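Local structure of probable quinone reductase Qor (NADPH:quinone reductase) (Zeta-crystallin homolog protein) (Mycobacterium tuberculosis, 4RVU) at residues S125-G130 and W285-L290; L131-L136 and L160-W165; L150-A155 and Q218-G223. The protein probably catalyses the NADPH-dependent reduction of quinones, as a member of the medium-chain dehydrogenase/reductase family, binding the cofactor through a Rossmann-type domain. All blocks are in the same frame, centred on the assembly; numbering follows the deposited sequence.

Interaction 1. Residues S125-G130 and W285-L290; sequences SALLKG and WRAAEL. With NDP (NADPH dihydro-nicotinamide-adenine-dinucleotide phosphate), chain E.
Two flat groups flank this contact between helices 120-140 and 280-295 of a medium-chain dehydrogenase/reductase fold. W285 places CZ3 over one face of the R286 guanidinium, 3.4 Å above its plane and toward the rim. The nitrogens of the same group are bonded outside the segments, NE to F276 O and NH1 in a salt bridge to E282. The second flat group is the dihydronicotinamide of NADPH, met on the far side of helix 120-140 by L128, whose CD2 comes to 3.5 Å from C5N. K129 also leaves toward the cofactor: its CD passes 3.9 Å from phosphate oxygen O1N, and bends at chi3 and chi4 then direct NZ to E66.

The helix segments cross at 126°, with axes 10.3 Å apart at their closest, a spacing filled by leucine. L290 contributes the largest share of the buried area: CG stands anti to the backbone N (chi1 173°), sending both methyls to the opposing helix. The L290 and L127 side chains cross obliquely, CD2 of L290 4.1 Å from CD1 of L127, and the same L290 methyl reaches the A126 carbonyl. That carbonyl oxygen accepts from G130 N within its own helix. Because G130 has no side chain, CD1 of L290 settles directly on the backbone, 3.8 Å from G130 CA.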
loop_
_atom_site.group_PDB
_atom_site.type_symbol
_atom_site.label_atom_id
_atom_site.label_comp_id
_atom_site.label_asym_id
_atom_site.label_seq_id
_atom_site.Cartn_x
_atom_site.Cartn_y
_atom_site.Cartn_z
ATOM N N SER A 125 15.040 18.711 17.923
ATOM C CA SER A 125 13.646 18.912 17.560
ATOM C C SER A 125 13.383 18.363 16.165
ATOM O O SER A 125 12.256 17.997 15.836
ATOM C CB SER A 125 13.305 20.401 17.567
ATOM O OG SER A 125 13.220 20.911 18.882
ATOM N N ALA A 126 14.431 18.312 15.350
ATOM C CA ALA A 126 14.266 18.165 13.902
ATOM C C ALA A 126 14.563 16.781 13.346
ATOM O O ALA A 126 13.908 16.354 12.395
ATOM C CB ALA A 126 15.119 19.201 13.173
ATOM N N LEU A 127 15.557 16.082 13.890
ATOM C CA LEU A 127 16.073 14.888 13.200
ATOM C C LEU A 127 15.117 13.704 13.048
ATOM O O LEU A 127 14.810 13.313 11.926
ATOM C CB LEU A 127 17.405 14.402 13.792
ATOM C CG LEU A 127 18.030 13.337 12.870
ATOM C CD1 LEU A 127 18.550 13.956 11.562
ATOM C CD2 LEU A 127 19.119 12.505 13.547
ATOM N N LEU A 128 14.666 13.104 14.146
ATOM C CA LEU A 128 13.810 11.914 14.016
ATOM C C LEU A 128 12.549 12.250 13.237
ATOM O O LEU A 128 12.166 11.535 12.304
ATOM C CB LEU A 128 13.439 11.332 15.389
ATOM C CG LEU A 128 12.807 9.926 15.369
ATOM C CD1 LEU A 128 13.100 9.172 16.667
ATOM C CD2 LEU A 128 11.300 9.978 15.136
ATOM N N LYS A 129 11.906 13.347 13.613
ATOM C CA LYS A 129 10.658 13.720 12.970
ATOM C C LYS A 129 10.871 14.220 11.534
ATOM O O LYS A 129 10.034 13.980 10.646
ATOM C CB LYS A 129 9.933 14.744 13.830
ATOM C CG LYS A 129 9.505 14.202 15.196
ATOM C CD LYS A 129 9.085 15.383 16.081
ATOM C CE LYS A 129 9.421 15.197 17.554
ATOM N NZ LYS A 129 10.832 14.777 17.868
ATOM N N GLY A 130 11.990 14.902 11.300
ATOM C CA GLY A 130 12.330 15.381 9.970
ATOM C C GLY A 130 12.705 14.281 8.990
ATOM O O GLY A 130 12.337 14.350 7.805
ATOM N N TRP A 285 21.772 10.582 3.256
ATOM C CA TRP A 285 21.039 11.245 2.189
ATOM C C TRP A 285 19.836 11.998 2.734
ATOM O O TRP A 285 19.655 13.184 2.441
ATOM C CB TRP A 285 20.617 10.219 1.129
ATOM C CG TRP A 285 19.549 10.713 0.203
ATOM C CD1 TRP A 285 19.609 11.813 -0.605
ATOM C CD2 TRP A 285 18.260 10.117 -0.022
ATOM N NE1 TRP A 285 18.437 11.941 -1.309
ATOM C CE2 TRP A 285 17.597 10.912 -0.974
ATOM C CE3 TRP A 285 17.613 8.990 0.489
ATOM C CZ2 TRP A 285 16.300 10.613 -1.425
ATOM C CZ3 TRP A 285 16.333 8.694 0.042
ATOM C CH2 TRP A 285 15.690 9.504 -0.904
ATOM N N ARG A 286 19.016 11.317 3.535
ATOM C CA ARG A 286 17.849 11.955 4.141
ATOM C C ARG A 286 18.223 13.087 5.103
ATOM O O ARG A 286 17.583 14.143 5.117
ATOM C CB ARG A 286 16.982 10.916 4.862
ATOM C CG ARG A 286 16.530 9.755 3.965
ATOM C CD ARG A 286 15.342 9.007 4.563
ATOM N NE ARG A 286 15.057 7.778 3.819
ATOM C CZ ARG A 286 14.270 7.702 2.751
ATOM N NH1 ARG A 286 14.082 6.531 2.148
ATOM N NH2 ARG A 286 13.665 8.784 2.284
ATOM N N ALA A 287 19.248 12.862 5.918
ATOM C CA ALA A 287 19.683 13.878 6.878
ATOM C C ALA A 287 20.168 15.130 6.145
ATOM O O ALA A 287 19.853 16.256 6.536
ATOM C CB ALA A 287 20.768 13.324 7.781
ATOM N N ALA A 288 20.925 14.932 5.076
ATOM C CA ALA A 288 21.402 16.054 4.262
ATOM C C ALA A 288 20.263 16.834 3.600
ATOM O O ALA A 288 20.274 18.071 3.609
ATOM C CB ALA A 288 22.409 15.572 3.221
ATOM N N GLU A 289 19.283 16.135 3.022
ATOM C CA GLU A 289 18.131 16.827 2.441
ATOM C C GLU A 289 17.344 17.577 3.520
ATOM O O GLU A 289 16.835 18.672 3.275
ATOM C CB GLU A 289 17.224 15.872 1.640
ATOM C CG GLU A 289 17.929 15.157 0.481
ATOM C CD GLU A 289 17.004 14.845 -0.707
ATOM O OE1 GLU A 289 15.769 14.721 -0.518
ATOM O OE2 GLU A 289 17.521 14.715 -1.842
ATOM N N LEU A 290 17.251 17.001 4.719
ATOM C CA LEU A 290 16.614 17.712 5.840
ATOM C C LEU A 290 17.348 19.002 6.213
ATOM O O LEU A 290 16.725 20.062 6.365
ATOM C CB LEU A 290 16.494 16.804 7.071
ATOM C CG LEU A 290 15.991 17.456 8.368
ATOM C CD1 LEU A 290 14.559 17.966 8.221
ATOM C CD2 LEU A 290 16.097 16.481 9.534
HETATM P PA NDP E . 2.958 14.809 17.945
HETATM O O1A NDP E . 3.833 15.968 18.330
HETATM O O2A NDP E . 2.255 14.821 16.618
HETATM O O5B NDP E . 1.867 14.583 19.103
HETATM C C5B NDP E . 0.739 13.746 18.874
HETATM C C4B NDP E . -0.402 14.624 18.388
HETATM O O4B NDP E . -1.471 13.838 17.860
HETATM C C3B NDP E . -1.007 15.427 19.526
HETATM O O3B NDP E . -0.335 16.673 19.711
HETATM C C2B NDP E . -2.446 15.618 19.091
HETATM O O2B NDP E . -2.618 16.877 18.456
HETATM C C1B NDP E . -2.716 14.491 18.105
HETATM N N9A NDP E . -3.688 13.573 18.741
HETATM C C8A NDP E . -4.910 13.273 18.273
HETATM N N7A NDP E . -5.553 12.418 19.103
HETATM C C5A NDP E . -4.735 12.167 20.137
HETATM C C6A NDP E . -4.794 11.350 21.371
HETATM N N6A NDP E . -5.890 10.616 21.663
HETATM N N1A NDP E . -3.721 11.366 22.189
HETATM C C2A NDP E . -2.629 12.095 21.903
HETATM N N3A NDP E . -2.506 12.858 20.806
HETATM C C4A NDP E . -3.506 12.934 19.898
HETATM O O3 NDP E . 3.829 13.468 18.065
HETATM P PN NDP E . 5.114 13.207 17.140
HETATM O O1N NDP E . 5.287 14.376 16.208
HETATM O O2N NDP E . 6.239 12.768 18.040
HETATM O O5D NDP E . 4.655 11.939 16.270
HETATM C C5D NDP E . 3.505 12.015 15.430
HETATM C C4D NDP E . 2.972 10.617 15.161
HETATM O O4D NDP E . 3.813 9.951 14.220
HETATM C C3D NDP E . 2.986 9.773 16.419
HETATM O O3D NDP E . 1.819 8.952 16.415
HETATM C C2D NDP E . 4.213 8.897 16.284
HETATM O O2D NDP E . 3.998 7.639 16.925
HETATM C C1D NDP E . 4.342 8.748 14.777
HETATM N N1N NDP E . 5.715 8.578 14.301
HETATM C C2N NDP E . 5.972 7.575 13.459
HETATM C C3N NDP E . 7.240 7.351 12.944
HETATM C C7N NDP E . 7.457 6.200 12.009
HETATM O O7N NDP E . 8.555 6.042 11.504
HETATM N N7N NDP E . 6.437 5.384 11.749
HETATM C C4N NDP E . 8.397 8.251 13.310
HETATM C C5N NDP E . 7.982 9.310 14.222
HETATM C C6N NDP E . 6.673 9.434 14.672
HETATM P P2B NDP E . -4.089 17.476 18.202
HETATM O O1X NDP E . -5.011 16.334 18.522
HETATM O O2X NDP E . -4.190 18.631 19.157
HETATM O O3X NDP E . -4.077 17.890 16.759
#

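Interaction 2. Residues L131-L136 and L160-W165; sequences LTAHYL and LILTQW. With NDP (NADPH dihydro-nicotinamide-adenine-dinucleotide phosphate), chain E.
H134 leaves helix 120-140 with CG anti to the backbone N (chi1 -176°), which brings its side chain obliquely across the outer rim of the W165 six-membered ring on helix 157-168. Its CB touches CH2 and CZ3 of W165. CG lies 4.0 Å from W165 CH2, and CD2 makes the tightest approach, 3.5 Å from W165 CH2, which lies at the edge of the imidazole and near its plane. The two rings are inclined at 58°, so they neither stack nor meet as a clean T. Beyond CD2 the ring turns polar: NE2 is bonded to E289 OE1 and ND1 to R286 NH2, both on helix 280-295.

Around this pair the helices cross at -48°, their axes 9.1 Å apart, in a close apolar interface of the Rossmann-type domain. The backbones come closest at A133, whose CA is 5.3 Å from L162 CA, a spacing its small side chain probably favours. Its CB meets I161 CG2 at 3.6 Å, while L162 CD2 lies 3.7 Å from A133 CA. L136 and L162 then cross at about a right angle, their CD1 atoms in contact.

Another side of segment 131-136 meets the cofactor. Y135 OH donates to carboxamide oxygen O7N of NADPH over 2.7 Å, and T132 OG1, bonded to L128 O, sits 3.1 Å from C4N, the carbon that carries the hydride. Y135 reaches there with CG in the crowded position between the backbone N and the carbonyl carbon.

Since an arginine N-H can only donate, ND1 of H134 probably accepts, leaving NE2 to give its proton to E289; the apolar contact with W165 thus coexists with a buried imidazole whose two nitrogens are both satisfied.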
loop_
_atom_site.group_PDB
_atom_site.type_symbol
_atom_site.label_atom_id
_atom_site.label_comp_id
_atom_site.label_asym_id
_atom_site.label_seq_id
_atom_site.Cartn_x
_atom_site.Cartn_y
_atom_site.Cartn_z
ATOM N N LEU A 131 13.435 13.274 9.471
ATOM C CA LEU A 131 13.744 12.091 8.653
ATOM C C LEU A 131 12.446 11.386 8.309
ATOM O O LEU A 131 12.278 10.842 7.209
ATOM C CB LEU A 131 14.691 11.131 9.390
ATOM C CG LEU A 131 16.134 11.566 9.658
ATOM C CD1 LEU A 131 16.830 10.586 10.616
ATOM C CD2 LEU A 131 16.914 11.667 8.355
ATOM N N THR A 132 11.509 11.396 9.249
ATOM C CA THR A 132 10.208 10.773 9.015
ATOM C C THR A 132 9.414 11.543 7.963
ATOM O O THR A 132 8.885 10.945 7.034
ATOM C CB THR A 132 9.410 10.653 10.311
ATOM O OG1 THR A 132 10.147 9.839 11.237
ATOM C CG2 THR A 132 8.046 10.021 10.054
ATOM N N ALA A 133 9.338 12.864 8.094
ATOM C CA ALA A 133 8.677 13.666 7.065
ATOM C C ALA A 133 9.338 13.445 5.704
ATOM O O ALA A 133 8.651 13.321 4.688
ATOM C CB ALA A 133 8.675 15.150 7.441
ATOM N N HIS A 134 10.667 13.361 5.681
ATOM C CA HIS A 134 11.371 13.140 4.420
ATOM C C HIS A 134 10.924 11.841 3.758
ATOM O O HIS A 134 10.540 11.841 2.585
ATOM C CB HIS A 134 12.887 13.101 4.616
ATOM C CG HIS A 134 13.651 12.975 3.336
ATOM N ND1 HIS A 134 13.917 11.758 2.740
ATOM C CD2 HIS A 134 14.186 13.916 2.519
ATOM C CE1 HIS A 134 14.595 11.956 1.624
ATOM N NE2 HIS A 134 14.770 13.258 1.466
ATOM N N TYR A 135 10.983 10.730 4.489
ATOM C CA TYR A 135 10.657 9.455 3.851
ATOM C C TYR A 135 9.176 9.400 3.468
ATOM O O TYR A 135 8.802 8.800 2.453
ATOM C CB TYR A 135 11.146 8.233 4.674
ATOM C CG TYR A 135 10.263 7.721 5.815
ATOM C CD1 TYR A 135 9.028 7.126 5.556
ATOM C CD2 TYR A 135 10.711 7.755 7.136
ATOM C CE1 TYR A 135 8.235 6.639 6.571
ATOM C CE2 TYR A 135 9.927 7.258 8.167
ATOM C CZ TYR A 135 8.691 6.699 7.872
ATOM O OH TYR A 135 7.891 6.192 8.875
ATOM N N LEU A 136 8.338 10.052 4.267
ATOM C CA LEU A 136 6.903 10.084 3.970
ATOM C C LEU A 136 6.624 10.826 2.660
ATOM O O LEU A 136 5.805 10.370 1.856
ATOM C CB LEU A 136 6.117 10.705 5.133
ATOM C CG LEU A 136 5.892 9.839 6.377
ATOM C CD1 LEU A 136 5.264 10.642 7.524
ATOM C CD2 LEU A 136 5.062 8.589 6.061
ATOM N N LEU A 160 3.927 19.556 11.626
ATOM C CA LEU A 160 4.389 20.864 11.183
ATOM C C LEU A 160 5.491 20.720 10.133
ATOM O O LEU A 160 5.577 21.522 9.209
ATOM C CB LEU A 160 4.877 21.705 12.373
ATOM C CG LEU A 160 3.809 22.224 13.331
ATOM C CD1 LEU A 160 4.494 22.778 14.585
ATOM C CD2 LEU A 160 2.976 23.311 12.657
ATOM N N ILE A 161 6.337 19.701 10.268
ATOM C CA ILE A 161 7.405 19.501 9.292
ATOM C C ILE A 161 6.828 19.029 7.954
ATOM O O ILE A 161 7.222 19.527 6.891
ATOM C CB ILE A 161 8.504 18.525 9.800
ATOM C CG1 ILE A 161 9.174 19.096 11.057
ATOM C CG2 ILE A 161 9.581 18.335 8.732
ATOM C CD1 ILE A 161 10.185 18.136 11.722
ATOM N N LEU A 162 5.890 18.084 8.010
ATOM C CA LEU A 162 5.204 17.620 6.799
ATOM C C LEU A 162 4.554 18.786 6.064
ATOM O O LEU A 162 4.664 18.908 4.837
ATOM C CB LEU A 162 4.142 16.558 7.131
ATOM C CG LEU A 162 4.655 15.142 7.386
ATOM C CD1 LEU A 162 3.566 14.269 7.981
ATOM C CD2 LEU A 162 5.179 14.525 6.085
ATOM N N THR A 163 3.890 19.651 6.822
ATOM C CA THR A 163 3.106 20.737 6.239
ATOM C C THR A 163 4.015 21.733 5.534
ATOM O O THR A 163 3.802 22.053 4.360
ATOM C CB THR A 163 2.262 21.419 7.309
ATOM O OG1 THR A 163 1.340 20.455 7.836
ATOM C CG2 THR A 163 1.488 22.601 6.734
ATOM N N GLN A 164 5.068 22.167 6.227
ATOM C CA GLN A 164 6.010 23.103 5.635
ATOM C C GLN A 164 6.687 22.535 4.409
ATOM O O GLN A 164 6.791 23.211 3.380
ATOM C CB GLN A 164 7.074 23.497 6.648
ATOM C CG GLN A 164 6.550 24.254 7.845
ATOM C CD GLN A 164 7.668 24.575 8.809
ATOM O OE1 GLN A 164 8.436 25.514 8.593
ATOM N NE2 GLN A 164 7.787 23.777 9.867
ATOM N N TRP A 165 7.155 21.295 4.526
ATOM C CA TRP A 165 7.967 20.694 3.477
ATOM C C TRP A 165 7.120 20.433 2.236
ATOM O O TRP A 165 7.529 20.763 1.122
ATOM C CB TRP A 165 8.607 19.396 3.969
ATOM C CG TRP A 165 9.915 19.091 3.311
ATOM C CD1 TRP A 165 10.368 19.573 2.111
ATOM C CD2 TRP A 165 10.965 18.264 3.836
ATOM N NE1 TRP A 165 11.630 19.076 1.853
ATOM C CE2 TRP A 165 12.019 18.279 2.898
ATOM C CE3 TRP A 165 11.104 17.507 4.999
ATOM C CZ2 TRP A 165 13.210 17.574 3.101
ATOM C CZ3 TRP A 165 12.288 16.807 5.200
ATOM C CH2 TRP A 165 13.323 16.843 4.254
HETATM P PA NDP E . 2.958 14.809 17.945
HETATM O O1A NDP E . 3.833 15.968 18.330
HETATM O O2A NDP E . 2.255 14.821 16.618
HETATM O O5B NDP E . 1.867 14.583 19.103
HETATM C C5B NDP E . 0.739 13.746 18.874
HETATM C C4B NDP E . -0.402 14.624 18.388
HETATM O O4B NDP E . -1.471 13.838 17.860
HETATM C C3B NDP E . -1.007 15.427 19.526
HETATM O O3B NDP E . -0.335 16.673 19.711
HETATM C C2B NDP E . -2.446 15.618 19.091
HETATM O O2B NDP E . -2.618 16.877 18.456
HETATM C C1B NDP E . -2.716 14.491 18.105
HETATM N N9A NDP E . -3.688 13.573 18.741
HETATM C C8A NDP E . -4.910 13.273 18.273
HETATM N N7A NDP E . -5.553 12.418 19.103
HETATM C C5A NDP E . -4.735 12.167 20.137
HETATM C C6A NDP E . -4.794 11.350 21.371
HETATM N N6A NDP E . -5.890 10.616 21.663
HETATM N N1A NDP E . -3.721 11.366 22.189
HETATM C C2A NDP E . -2.629 12.095 21.903
HETATM N N3A NDP E . -2.506 12.858 20.806
HETATM C C4A NDP E . -3.506 12.934 19.898
HETATM O O3 NDP E . 3.829 13.468 18.065
HETATM P PN NDP E . 5.114 13.207 17.140
HETATM O O1N NDP E . 5.287 14.376 16.208
HETATM O O2N NDP E . 6.239 12.768 18.040
HETATM O O5D NDP E . 4.655 11.939 16.270
HETATM C C5D NDP E . 3.505 12.015 15.430
HETATM C C4D NDP E . 2.972 10.617 15.161
HETATM O O4D NDP E . 3.813 9.951 14.220
HETATM C C3D NDP E . 2.986 9.773 16.419
HETATM O O3D NDP E . 1.819 8.952 16.415
HETATM C C2D NDP E . 4.213 8.897 16.284
HETATM O O2D NDP E . 3.998 7.639 16.925
HETATM C C1D NDP E . 4.342 8.748 14.777
HETATM N N1N NDP E . 5.715 8.578 14.301
HETATM C C2N NDP E . 5.972 7.575 13.459
HETATM C C3N NDP E . 7.240 7.351 12.944
HETATM C C7N NDP E . 7.457 6.200 12.009
HETATM O O7N NDP E . 8.555 6.042 11.504
HETATM N N7N NDP E . 6.437 5.384 11.749
HETATM C C4N NDP E . 8.397 8.251 13.310
HETATM C C5N NDP E . 7.982 9.310 14.222
HETATM C C6N NDP E . 6.673 9.434 14.672
HETATM P P2B NDP E . -4.089 17.476 18.202
HETATM O O1X NDP E . -5.011 16.334 18.522
HETATM O O2X NDP E . -4.190 18.631 19.157
HETATM O O3X NDP E . -4.077 17.890 16.759
#

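Interaction 3. Residues L150-A155 and Q218-G223; sequences LVHAGA and QAVYDG. With NDP (NADPH dihydro-nicotinamide-adenine-dinucleotide phosphate), chain E.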
loop_
_atom_site.group_PDB
_atom_site.type_symbol
_atom_site.label_atom_id
_atom_site.label_comp_id
_atom_site.label_asym_id
_atom_site.label_seq_id
_atom_site.Cartn_x
_atom_site.Cartn_y
_atom_site.Cartn_z
ATOM N N LEU A 150 -3.669 15.153 2.917
ATOM C CA LEU A 150 -4.221 15.366 4.255
ATOM C C LEU A 150 -3.190 14.948 5.301
ATOM O O LEU A 150 -2.618 13.848 5.226
ATOM C CB LEU A 150 -5.513 14.551 4.429
ATOM C CG LEU A 150 -6.131 14.426 5.822
ATOM C CD1 LEU A 150 -6.530 15.798 6.353
ATOM C CD2 LEU A 150 -7.322 13.499 5.792
ATOM N N VAL A 151 -2.939 15.832 6.262
ATOM C CA VAL A 151 -2.000 15.558 7.349
ATOM C C VAL A 151 -2.711 15.752 8.680
ATOM O O VAL A 151 -3.030 16.884 9.058
ATOM C CB VAL A 151 -0.800 16.528 7.291
ATOM C CG1 VAL A 151 0.131 16.311 8.487
ATOM C CG2 VAL A 151 -0.030 16.355 5.991
ATOM N N HIS A 152 -2.964 14.659 9.389
ATOM C CA HIS A 152 -3.587 14.752 10.707
ATOM C C HIS A 152 -2.600 15.307 11.735
ATOM O O HIS A 152 -1.383 15.225 11.535
ATOM C CB HIS A 152 -4.116 13.385 11.143
ATOM C CG HIS A 152 -5.293 12.912 10.346
ATOM N ND1 HIS A 152 -6.495 13.592 10.319
ATOM C CD2 HIS A 152 -5.455 11.824 9.552
ATOM C CE1 HIS A 152 -7.346 12.943 9.542
ATOM N NE2 HIS A 152 -6.741 11.866 9.064
ATOM N N ALA A 153 -3.125 15.869 12.828
ATOM C CA ALA A 153 -2.302 16.490 13.872
ATOM C C ALA A 153 -1.299 17.478 13.286
ATOM O O ALA A 153 -0.081 17.371 13.515
ATOM C CB ALA A 153 -1.585 15.415 14.706
ATOM N N GLY A 154 -1.827 18.451 12.544
ATOM C CA GLY A 154 -1.016 19.402 11.805
ATOM C C GLY A 154 -0.072 20.246 12.649
ATOM O O GLY A 154 0.899 20.783 12.120
ATOM N N ALA A 155 -0.333 20.364 13.951
ATOM C CA ALA A 155 0.515 21.200 14.812
ATOM C C ALA A 155 1.397 20.367 15.735
ATOM O O ALA A 155 1.964 20.893 16.684
ATOM C CB ALA A 155 -0.319 22.197 15.620
ATOM N N GLN A 218 -4.476 13.037 -2.858
ATOM C CA GLN A 218 -3.573 12.048 -3.455
ATOM C C GLN A 218 -2.938 11.136 -2.404
ATOM O O GLN A 218 -2.536 9.999 -2.706
ATOM C CB GLN A 218 -2.486 12.724 -4.299
ATOM C CG GLN A 218 -2.919 13.045 -5.726
ATOM C CD GLN A 218 -3.957 14.143 -5.790
ATOM O OE1 GLN A 218 -3.792 15.208 -5.184
ATOM N NE2 GLN A 218 -5.047 13.890 -6.519
ATOM N N ALA A 219 -2.835 11.635 -1.176
ATOM C CA ALA A 219 -2.285 10.851 -0.070
ATOM C C ALA A 219 -2.795 11.375 1.266
ATOM O O ALA A 219 -3.046 12.570 1.416
ATOM C CB ALA A 219 -0.768 10.882 -0.101
ATOM N N VAL A 220 -2.942 10.481 2.234
ATOM C CA VAL A 220 -3.198 10.899 3.609
ATOM C C VAL A 220 -2.013 10.482 4.457
ATOM O O VAL A 220 -1.581 9.332 4.397
ATOM C CB VAL A 220 -4.441 10.213 4.192
ATOM C CG1 VAL A 220 -4.583 10.564 5.682
ATOM C CG2 VAL A 220 -5.685 10.618 3.418
ATOM N N TYR A 221 -1.478 11.411 5.237
ATOM C CA TYR A 221 -0.471 11.065 6.222
ATOM C C TYR A 221 -1.138 11.048 7.585
ATOM O O TYR A 221 -1.436 12.101 8.152
ATOM C CB TYR A 221 0.690 12.060 6.158
ATOM C CG TYR A 221 1.413 12.002 4.827
ATOM C CD1 TYR A 221 2.274 10.949 4.531
ATOM C CD2 TYR A 221 1.224 12.987 3.868
ATOM C CE1 TYR A 221 2.936 10.881 3.304
ATOM C CE2 TYR A 221 1.892 12.936 2.642
ATOM C CZ TYR A 221 2.744 11.885 2.374
ATOM O OH TYR A 221 3.397 11.849 1.157
ATOM N N ASP A 222 -1.395 9.844 8.092
ATOM C CA ASP A 222 -2.169 9.655 9.321
ATOM C C ASP A 222 -1.283 9.128 10.443
ATOM O O ASP A 222 -0.860 7.961 10.436
ATOM C CB ASP A 222 -3.358 8.714 9.049
ATOM C CG ASP A 222 -4.296 8.567 10.244
ATOM O OD1 ASP A 222 -3.836 8.574 11.403
ATOM O OD2 ASP A 222 -5.516 8.408 10.021
ATOM N N GLY A 223 -0.986 9.997 11.408
ATOM C CA GLY A 223 -0.180 9.609 12.557
ATOM C C GLY A 223 -1.013 9.482 13.821
ATOM O O GLY A 223 -0.481 9.358 14.927
HETATM P PA NDP E . 2.958 14.809 17.945
HETATM O O1A NDP E . 3.833 15.968 18.330
HETATM O O2A NDP E . 2.255 14.821 16.618
HETATM O O5B NDP E . 1.867 14.583 19.103
HETATM C C5B NDP E . 0.739 13.746 18.874
HETATM C C4B NDP E . -0.402 14.624 18.388
HETATM O O4B NDP E . -1.471 13.838 17.860
HETATM C C3B NDP E . -1.007 15.427 19.526
HETATM O O3B NDP E . -0.335 16.673 19.711
HETATM C C2B NDP E . -2.446 15.618 19.091
HETATM O O2B NDP E . -2.618 16.877 18.456
HETATM C C1B NDP E . -2.716 14.491 18.105
HETATM N N9A NDP E . -3.688 13.573 18.741
HETATM C C8A NDP E . -4.910 13.273 18.273
HETATM N N7A NDP E . -5.553 12.418 19.103
HETATM C C5A NDP E . -4.735 12.167 20.137
HETATM C C6A NDP E . -4.794 11.350 21.371
HETATM N N6A NDP E . -5.890 10.616 21.663
HETATM N N1A NDP E . -3.721 11.366 22.189
HETATM C C2A NDP E . -2.629 12.095 21.903
HETATM N N3A NDP E . -2.506 12.858 20.806
HETATM C C4A NDP E . -3.506 12.934 19.898
HETATM O O3 NDP E . 3.829 13.468 18.065
HETATM P PN NDP E . 5.114 13.207 17.140
HETATM O O1N NDP E . 5.287 14.376 16.208
HETATM O O2N NDP E . 6.239 12.768 18.040
HETATM O O5D NDP E . 4.655 11.939 16.270
HETATM C C5D NDP E . 3.505 12.015 15.430
HETATM C C4D NDP E . 2.972 10.617 15.161
HETATM O O4D NDP E . 3.813 9.951 14.220
HETATM C C3D NDP E . 2.986 9.773 16.419
HETATM O O3D NDP E . 1.819 8.952 16.415
HETATM C C2D NDP E . 4.213 8.897 16.284
HETATM O O2D NDP E . 3.998 7.639 16.925
HETATM C C1D NDP E . 4.342 8.748 14.777
HETATM N N1N NDP E . 5.715 8.578 14.301
HETATM C C2N NDP E . 5.972 7.575 13.459
HETATM C C3N NDP E . 7.240 7.351 12.944
HETATM C C7N NDP E . 7.457 6.200 12.009
HETATM O O7N NDP E . 8.555 6.042 11.504
HETATM N N7N NDP E . 6.437 5.384 11.749
HETATM C C4N NDP E . 8.397 8.251 13.310
HETATM C C5N NDP E . 7.982 9.310 14.222
HETATM C C6N NDP E . 6.673 9.434 14.672
HETATM P P2B NDP E . -4.089 17.476 18.202
HETATM O O1X NDP E . -5.011 16.334 18.522
HETATM O O2X NDP E . -4.190 18.631 19.157
HETATM O O3X NDP E . -4.077 17.890 16.759
HETATM O O HOH W 1 -0.494 12.772 11.125
#
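Side chains pair residue by residue along two neighbouring parallel strands, the first and fourth in chain order of a Rossmann-type sheet. L150 and V220 lie side by side and point the same way, with CD2 of L150 4.0 Å from CG1 of V220. On the other face V151 and Y221 cross obliquely, CG2 of the valine resting 4.2 Å from CD2 of the tyrosine. H152 and D222 also cross obliquely, the imidazole and carboxylate planes 63° apart. Here D222 OD2 comes within 3.4 Å of H152 CD2, a carbon, and the polar link runs through S232 OG, bonded to both H152 NE2 and D222 OD2. L150 CG covers part of one imidazole face.

The backbone fixes this register with L150 N to A219 O, Y221 N to L150 O and H152 N to Y221 O. The middle bond is the shortest, 2.7 Å, and nearly straight at both ends (165° at the hydrogen, 176° at the carbonyl oxygen). Where the strands diverge, a water donates to H152 O and Y221 O and accepts from G223 N, extending the pairing by one step.

Past that water the strand ends serve NADPH: O3D of the nicotinamide ribose donates to G223 O at 2.8 Å, and A153 CB lies 3.5 Å from O4B of the adenine ribose, just ahead of G154 in a probable glycine-rich GxGxxG turn.

Beyond the pair, V151 is backbone hydrogen-bonded with I174 of strand 172-176, Y221 packs on A243 of strand 240-244, L150 and H152 touch F204 of helix 201-212, and Y221 OH is hydrogen-bonded to L136 O of helix 120-140.

Overall arrangement
The three contacts step from helix 280-295 to the nucleotide-binding sheet. Interactions 1 and 2 share helix 120-140 as consecutive segments, with centres about 9 Å apart. Interaction 3 lies about 10 Å from interaction 2 and about 18 Å from interaction 1, centre to centre, and does not touch the latter. Along the chain the helix leads to strand 148-151 and then helix 157-168, so the segments of interactions 2 and 3 alternate, and L160 packs on G154 and A155. Strand 217-222 follows later, and helix 280-295 last, making interaction 1 enclose the others. Together they border NADPH from the nicotinamide (interactions 1 and 2) past a phosphate (interaction 1) to both riboses (interaction 3).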